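PDB 6CJ7: serpin-12 from Manduca sexta, which acts as a serpin-type serine protease inhibitor, controlling the prophenoloxidase activation system in larval hemolymph. Local coordinates for residues D148-L153 with V168-F173; P273-K278 with L324-R329. All coordinates share one frame; numbering follows the deposited sequence.

Contact 1 (D148-L153 with V168-F173); sequences DKIDKL and VNAVYF
The aliphatic part of K149 lies across the phenol ring of Y172, with its CG 3.5 Å from the ring centroid and only 10° off the normal, a CH-pi contact centred over the face. With CG anti to the backbone N (chi1 164°), the Y172 ring lies beneath the lysine methylenes. The bend at chi2 (-55°) lays CD and CE of K149 along the ring, CE 3.7 Å from Y172 OH; the further bend at chi4 turns NZ, which is hydrogen-bonded to N147 O. I150 enters next to this pair, tip first: its CD1 sits 3.8 Å from A170 CB and 3.6 Å from the carbonyl oxygen V171 O. Further along, L153 CD2 approaches V168 CG1 at 4.3 Å, a looser apolar touch. The loop runs roughly antiparallel to the strand, and its own side chains make the contact, on side chains and one carbonyl of the strand. This is the segment that follows helix 131-145, helix F of the serpin fold, back over sheet A: I150 and L153 also pack on I142 of that helix, and I150 reaches S321 and V323 on strand 317-326, which neighbours strand 165-174.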
loop_
_atom_site.group_PDB
_atom_site.type_symbol
_atom_site.label_atom_id
_atom_site.label_comp_id
_atom_site.label_asym_id
_atom_site.label_seq_id
_atom_site.Cartn_x
_atom_site.Cartn_y
_atom_site.Cartn_z
ATOM N N ASP A 148 12.668 -3.742 -10.899
ATOM C CA ASP A 148 12.345 -2.976 -12.104
ATOM C C ASP A 148 10.843 -2.846 -12.348
ATOM O O ASP A 148 10.426 -2.502 -13.455
ATOM C CB ASP A 148 13.024 -3.570 -13.346
ATOM C CG ASP A 148 14.530 -3.402 -13.313
ATOM O OD1 ASP A 148 15.241 -4.401 -13.538
ATOM O OD2 ASP A 148 15.006 -2.277 -13.059
ATOM N N LYS A 149 10.016 -3.084 -11.326
ATOM C CA LYS A 149 8.571 -3.002 -11.500
ATOM C C LYS A 149 8.042 -1.576 -11.407
ATOM O O LYS A 149 6.985 -1.274 -11.969
ATOM C CB LYS A 149 7.873 -3.877 -10.464
ATOM C CG LYS A 149 8.081 -5.361 -10.708
ATOM C CD LYS A 149 7.647 -5.746 -12.111
ATOM C CE LYS A 149 7.867 -7.222 -12.362
ATOM N NZ LYS A 149 9.198 -7.653 -11.859
ATOM N N ILE A 150 8.737 -0.696 -10.702
ATOM C CA ILE A 150 8.325 0.693 -10.547
ATOM C C ILE A 150 9.487 1.543 -11.040
ATOM O O ILE A 150 10.529 1.628 -10.379
ATOM C CB ILE A 150 7.949 1.019 -9.095
ATOM C CG1 ILE A 150 6.812 0.092 -8.640
ATOM C CG2 ILE A 150 7.565 2.490 -8.946
ATOM C CD1 ILE A 150 6.553 0.111 -7.142
ATOM N N ASP A 151 9.327 2.163 -12.208
ATOM C CA ASP A 151 10.458 2.827 -12.833
ATOM C C ASP A 151 10.190 4.231 -13.352
ATOM O O ASP A 151 11.096 4.820 -13.949
ATOM C CB ASP A 151 11.000 1.971 -13.990
ATOM C CG ASP A 151 10.017 1.853 -15.150
ATOM O OD1 ASP A 151 8.802 2.065 -14.947
ATOM O OD2 ASP A 151 10.468 1.544 -16.270
ATOM N N LYS A 152 8.993 4.787 -13.161
ATOM C CA LYS A 152 8.701 6.112 -13.723
ATOM C C LYS A 152 7.826 6.933 -12.780
ATOM O O LYS A 152 6.940 7.675 -13.216
ATOM C CB LYS A 152 8.038 5.993 -15.099
ATOM C CG LYS A 152 8.922 5.378 -16.189
ATOM C CD LYS A 152 10.064 6.314 -16.589
ATOM C CE LYS A 152 11.309 5.545 -17.043
ATOM N NZ LYS A 152 11.129 4.826 -18.339
ATOM N N LEU A 153 8.079 6.835 -11.474
ATOM C CA LEU A 153 7.236 7.530 -10.501
ATOM C C LEU A 153 7.441 9.044 -10.535
ATOM O O LEU A 153 6.475 9.803 -10.409
ATOM C CB LEU A 153 7.508 6.990 -9.097
ATOM C CG LEU A 153 6.742 7.640 -7.937
ATOM C CD1 LEU A 153 5.232 7.509 -8.135
ATOM C CD2 LEU A 153 7.171 7.043 -6.587
ATOM N N VAL A 168 9.583 9.567 -1.481
ATOM C CA VAL A 168 9.121 8.430 -2.280
ATOM C C VAL A 168 8.931 7.215 -1.385
ATOM O O VAL A 168 9.771 6.899 -0.533
ATOM C CB VAL A 168 10.071 8.088 -3.457
ATOM C CG1 VAL A 168 10.211 9.245 -4.390
ATOM C CG2 VAL A 168 11.427 7.627 -2.969
ATOM N N ASN A 169 7.806 6.532 -1.566
ATOM C CA ASN A 169 7.539 5.286 -0.854
ATOM C C ASN A 169 6.827 4.380 -1.838
ATOM O O ASN A 169 5.701 4.680 -2.250
ATOM C CB ASN A 169 6.697 5.516 0.396
ATOM C CG ASN A 169 7.412 6.383 1.411
ATOM O OD1 ASN A 169 7.342 7.625 1.362
ATOM N ND2 ASN A 169 8.135 5.733 2.328
ATOM N N ALA A 170 7.509 3.328 -2.251
ATOM C CA ALA A 170 7.005 2.435 -3.290
ATOM C C ALA A 170 7.005 1.011 -2.764
ATOM O O ALA A 170 7.816 0.647 -1.907
ATOM C CB ALA A 170 7.865 2.550 -4.544
ATOM N N VAL A 171 6.083 0.194 -3.271
ATOM C CA VAL A 171 6.033 -1.202 -2.826
ATOM C C VAL A 171 5.542 -2.081 -3.968
ATOM O O VAL A 171 4.635 -1.707 -4.721
ATOM C CB VAL A 171 5.160 -1.362 -1.562
ATOM C CG1 VAL A 171 3.721 -1.009 -1.840
ATOM C CG2 VAL A 171 5.276 -2.789 -1.022
ATOM N N TYR A 172 6.177 -3.247 -4.101
ATOM C CA TYR A 172 5.812 -4.269 -5.087
ATOM C C TYR A 172 5.642 -5.593 -4.365
ATOM O O TYR A 172 6.501 -5.974 -3.561
ATOM C CB TYR A 172 6.893 -4.404 -6.163
ATOM C CG TYR A 172 6.799 -5.658 -7.001
ATOM C CD1 TYR A 172 5.755 -5.836 -7.892
ATOM C CD2 TYR A 172 7.778 -6.637 -6.938
ATOM C CE1 TYR A 172 5.669 -6.982 -8.682
ATOM C CE2 TYR A 172 7.702 -7.791 -7.723
ATOM C CZ TYR A 172 6.647 -7.945 -8.593
ATOM O OH TYR A 172 6.564 -9.071 -9.386
ATOM N N PHE A 173 4.555 -6.307 -4.654
ATOM C CA PHE A 173 4.382 -7.645 -4.100
ATOM C C PHE A 173 3.971 -8.629 -5.177
ATOM O O PHE A 173 3.040 -8.365 -5.942
ATOM C CB PHE A 173 3.334 -7.688 -2.976
ATOM C CG PHE A 173 3.209 -9.047 -2.326
ATOM C CD1 PHE A 173 2.231 -9.949 -2.733
ATOM C CD2 PHE A 173 4.081 -9.427 -1.323
ATOM C CE1 PHE A 173 2.117 -11.200 -2.153
ATOM C CE2 PHE A 173 3.978 -10.676 -0.732
ATOM C CZ PHE A 173 2.992 -11.571 -1.140
#

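Contact 2 (P273-K278 with L324-R329)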
loop_
_atom_site.group_PDB
_atom_site.type_symbol
_atom_site.label_atom_id
_atom_site.label_comp_id
_atom_site.label_asym_id
_atom_site.label_seq_id
_atom_site.Cartn_x
_atom_site.Cartn_y
_atom_site.Cartn_z
ATOM N N PRO A 273 -10.261 -13.946 -10.449
ATOM C CA PRO A 273 -9.559 -13.423 -11.625
ATOM C C PRO A 273 -8.098 -13.138 -11.315
ATOM O O PRO A 273 -7.753 -12.569 -10.275
ATOM C CB PRO A 273 -10.326 -12.134 -11.949
ATOM C CG PRO A 273 -11.435 -12.028 -11.008
ATOM C CD PRO A 273 -11.270 -13.002 -9.899
ATOM N N LYS A 274 -7.235 -13.553 -12.243
ATOM C CA LYS A 274 -5.867 -13.057 -12.264
ATOM C C LYS A 274 -5.871 -11.557 -12.485
ATOM O O LYS A 274 -6.639 -11.045 -13.309
ATOM C CB LYS A 274 -5.059 -13.695 -13.411
ATOM C CG LYS A 274 -4.696 -15.130 -13.241
ATOM C CD LYS A 274 -3.316 -15.394 -13.825
ATOM C CE LYS A 274 -3.361 -15.685 -15.307
ATOM N NZ LYS A 274 -2.027 -16.146 -15.790
ATOM N N PHE A 275 -4.988 -10.845 -11.780
ATOM C CA PHE A 275 -4.842 -9.421 -12.052
ATOM C C PHE A 275 -3.440 -8.962 -11.686
ATOM O O PHE A 275 -2.732 -9.598 -10.902
ATOM C CB PHE A 275 -5.903 -8.588 -11.315
ATOM C CG PHE A 275 -5.806 -8.637 -9.821
ATOM C CD1 PHE A 275 -4.949 -7.787 -9.124
ATOM C CD2 PHE A 275 -6.596 -9.513 -9.097
ATOM C CE1 PHE A 275 -4.868 -7.837 -7.737
ATOM C CE2 PHE A 275 -6.533 -9.557 -7.721
ATOM C CZ PHE A 275 -5.664 -8.729 -7.029
ATOM N N SER A 276 -3.050 -7.848 -12.286
ATOM C CA SER A 276 -1.864 -7.109 -11.874
ATOM C C SER A 276 -2.238 -5.637 -11.896
ATOM O O SER A 276 -2.654 -5.129 -12.942
ATOM C CB SER A 276 -0.684 -7.398 -12.812
ATOM O OG SER A 276 0.486 -6.725 -12.380
ATOM N N ILE A 277 -2.131 -4.959 -10.757
ATOM C CA ILE A 277 -2.584 -3.576 -10.643
ATOM C C ILE A 277 -1.410 -2.708 -10.205
ATOM O O ILE A 277 -0.703 -3.042 -9.251
ATOM C CB ILE A 277 -3.789 -3.457 -9.684
ATOM C CG1 ILE A 277 -4.295 -2.013 -9.645
ATOM C CG2 ILE A 277 -3.483 -3.982 -8.285
ATOM C CD1 ILE A 277 -5.611 -1.868 -8.927
ATOM N N LYS A 278 -1.185 -1.615 -10.933
ATOM C CA LYS A 278 -0.130 -0.661 -10.614
ATOM C C LYS A 278 -0.755 0.707 -10.437
ATOM O O LYS A 278 -1.562 1.135 -11.271
ATOM C CB LYS A 278 0.923 -0.601 -11.726
ATOM C CG LYS A 278 1.981 0.470 -11.507
ATOM C CD LYS A 278 2.708 0.821 -12.794
ATOM C CE LYS A 278 4.154 1.181 -12.509
ATOM N NZ LYS A 278 4.270 1.962 -11.248
ATOM N N LEU A 324 0.749 -4.770 -7.279
ATOM C CA LEU A 324 0.382 -6.083 -6.754
ATOM C C LEU A 324 0.012 -6.972 -7.929
ATOM O O LEU A 324 -0.827 -6.594 -8.754
ATOM C CB LEU A 324 -0.801 -5.994 -5.790
ATOM C CG LEU A 324 -1.396 -7.325 -5.350
ATOM C CD1 LEU A 324 -0.390 -8.051 -4.453
ATOM C CD2 LEU A 324 -2.718 -7.093 -4.622
ATOM N N THR A 325 0.625 -8.149 -8.002
ATOM C CA THR A 325 0.376 -9.100 -9.080
ATOM C C THR A 325 0.016 -10.435 -8.459
ATOM O O THR A 325 0.696 -10.888 -7.536
ATOM C CB THR A 325 1.610 -9.276 -9.982
ATOM O OG1 THR A 325 1.989 -8.007 -10.532
ATOM C CG2 THR A 325 1.319 -10.241 -11.117
ATOM N N ILE A 326 -1.025 -11.089 -8.986
ATOM C CA ILE A 326 -1.305 -12.462 -8.584
ATOM C C ILE A 326 -1.394 -13.346 -9.821
ATOM O O ILE A 326 -1.789 -12.896 -10.901
ATOM C CB ILE A 326 -2.592 -12.593 -7.727
ATOM C CG1 ILE A 326 -3.856 -12.311 -8.522
ATOM C CG2 ILE A 326 -2.523 -11.694 -6.482
ATOM C CD1 ILE A 326 -5.085 -12.748 -7.758
ATOM N N ASP A 327 -1.011 -14.609 -9.656
ATOM C CA ASP A 327 -1.202 -15.615 -10.704
ATOM C C ASP A 327 -1.314 -16.979 -10.030
ATOM O O ASP A 327 -1.526 -17.064 -8.818
ATOM C CB ASP A 327 -0.093 -15.530 -11.776
ATOM C CG ASP A 327 1.299 -15.866 -11.261
ATOM O OD1 ASP A 327 1.449 -16.512 -10.203
ATOM O OD2 ASP A 327 2.270 -15.483 -11.952
ATOM N N GLU A 328 -1.174 -18.053 -10.814
ATOM C CA GLU A 328 -1.485 -19.390 -10.311
ATOM C C GLU A 328 -0.414 -19.984 -9.405
ATOM O O GLU A 328 -0.682 -20.989 -8.740
ATOM C CB GLU A 328 -1.699 -20.369 -11.467
ATOM C CG GLU A 328 -2.918 -20.119 -12.355
ATOM C CD GLU A 328 -2.625 -19.197 -13.537
ATOM O OE1 GLU A 328 -3.437 -19.216 -14.488
ATOM O OE2 GLU A 328 -1.640 -18.442 -13.535
ATOM N N ARG A 329 0.796 -19.438 -9.401
ATOM C CA ARG A 329 1.939 -20.208 -8.924
ATOM C C ARG A 329 1.899 -20.424 -7.412
ATOM O O ARG A 329 1.578 -19.514 -6.641
ATOM C CB ARG A 329 3.246 -19.522 -9.336
ATOM C CG ARG A 329 4.408 -20.491 -9.367
ATOM C CD ARG A 329 5.701 -19.881 -9.883
ATOM N NE ARG A 329 6.799 -20.840 -9.759
ATOM C CZ ARG A 329 7.829 -20.694 -8.933
ATOM N NH1 ARG A 329 7.918 -19.612 -8.170
ATOM N NH2 ARG A 329 8.776 -21.622 -8.883
HETATM O O HOH W 1 -2.962 -19.044 -17.310
#
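I277 with L324 and S276 with T325 are the pairs of an antiparallel beta ladder, the junction of strands 265-282 and 317-326 in sheet A of the serpin fold. I277 and L324 bond reciprocally, I277 N giving to L324 O at 2.9 Å and L324 N to I277 O at 3.0 Å. Next to them lies the non-hydrogen-bonded pair S276 and T325, whose hydroxyls satisfy each other on one sheet face: S276 OG is 2.7 Å from T325 OG1, and either may donate. Beyond these pairs a single backbone bond follows, I326 N to F275 O at 3.0 Å and almost straight, 175° at the hydrogen.

Past the ladder, side chains take a larger part. K274 NZ reaches across to E328 OE2 at 3.2 Å, a salt bridge using the syn lone pair of the carboxylate. The other oxygen, E328 OE1, accepts from a water 2.9 Å away and is also bonded to T186 OG1, so both oxygens of this buried acid have partners. The water is only weakly held by K274 NZ. An alanine in place of K274 would probably leave E328 OE2 without its cation and open a gap beside D327, where the lysine CD now packs. D327 is held separately: its OD1 takes the backbone N of R329 at 3.1 Å in an Asx turn, approached from above the carboxylate plane, and forms a salt bridge with K174, while its carbonyl accepts from W177 NE1.

On the face opposite the hydroxyls, the F275 ring packs against strand 317-326, helped by a chi1 of 64° that places CG between the backbone N and carbonyl carbon. L324 CD2 comes to the ring edge. I326 CG1 stands over one face, offset toward the rim, in a CH-pi contact, while its CD1 comes 3.5 Å from F275 CE2.

How the contacts relate
Contact 1 closes along the chain before contact 2 opens, and their centres lie 16 Å apart. They meet through strands 165-174 and 317-326, parallel neighbours in sheet A: F173 O probably accepts a hydrogen bond from T325 N at 3.2 Å, and F173 CD1 packs on L324 CD1. A second link is K278, whose CE lies 3.8 Å from K149 O. The 148-153 loop thus covers sheet A close to where contact 2 joins its strands. In inhibitory serpins the reactive-centre loop inserts between these two parallel strands after cleavage; here the unmodelled residues 332-346 follow contact 2 closely, consistent with a mobile loop leaving that strand.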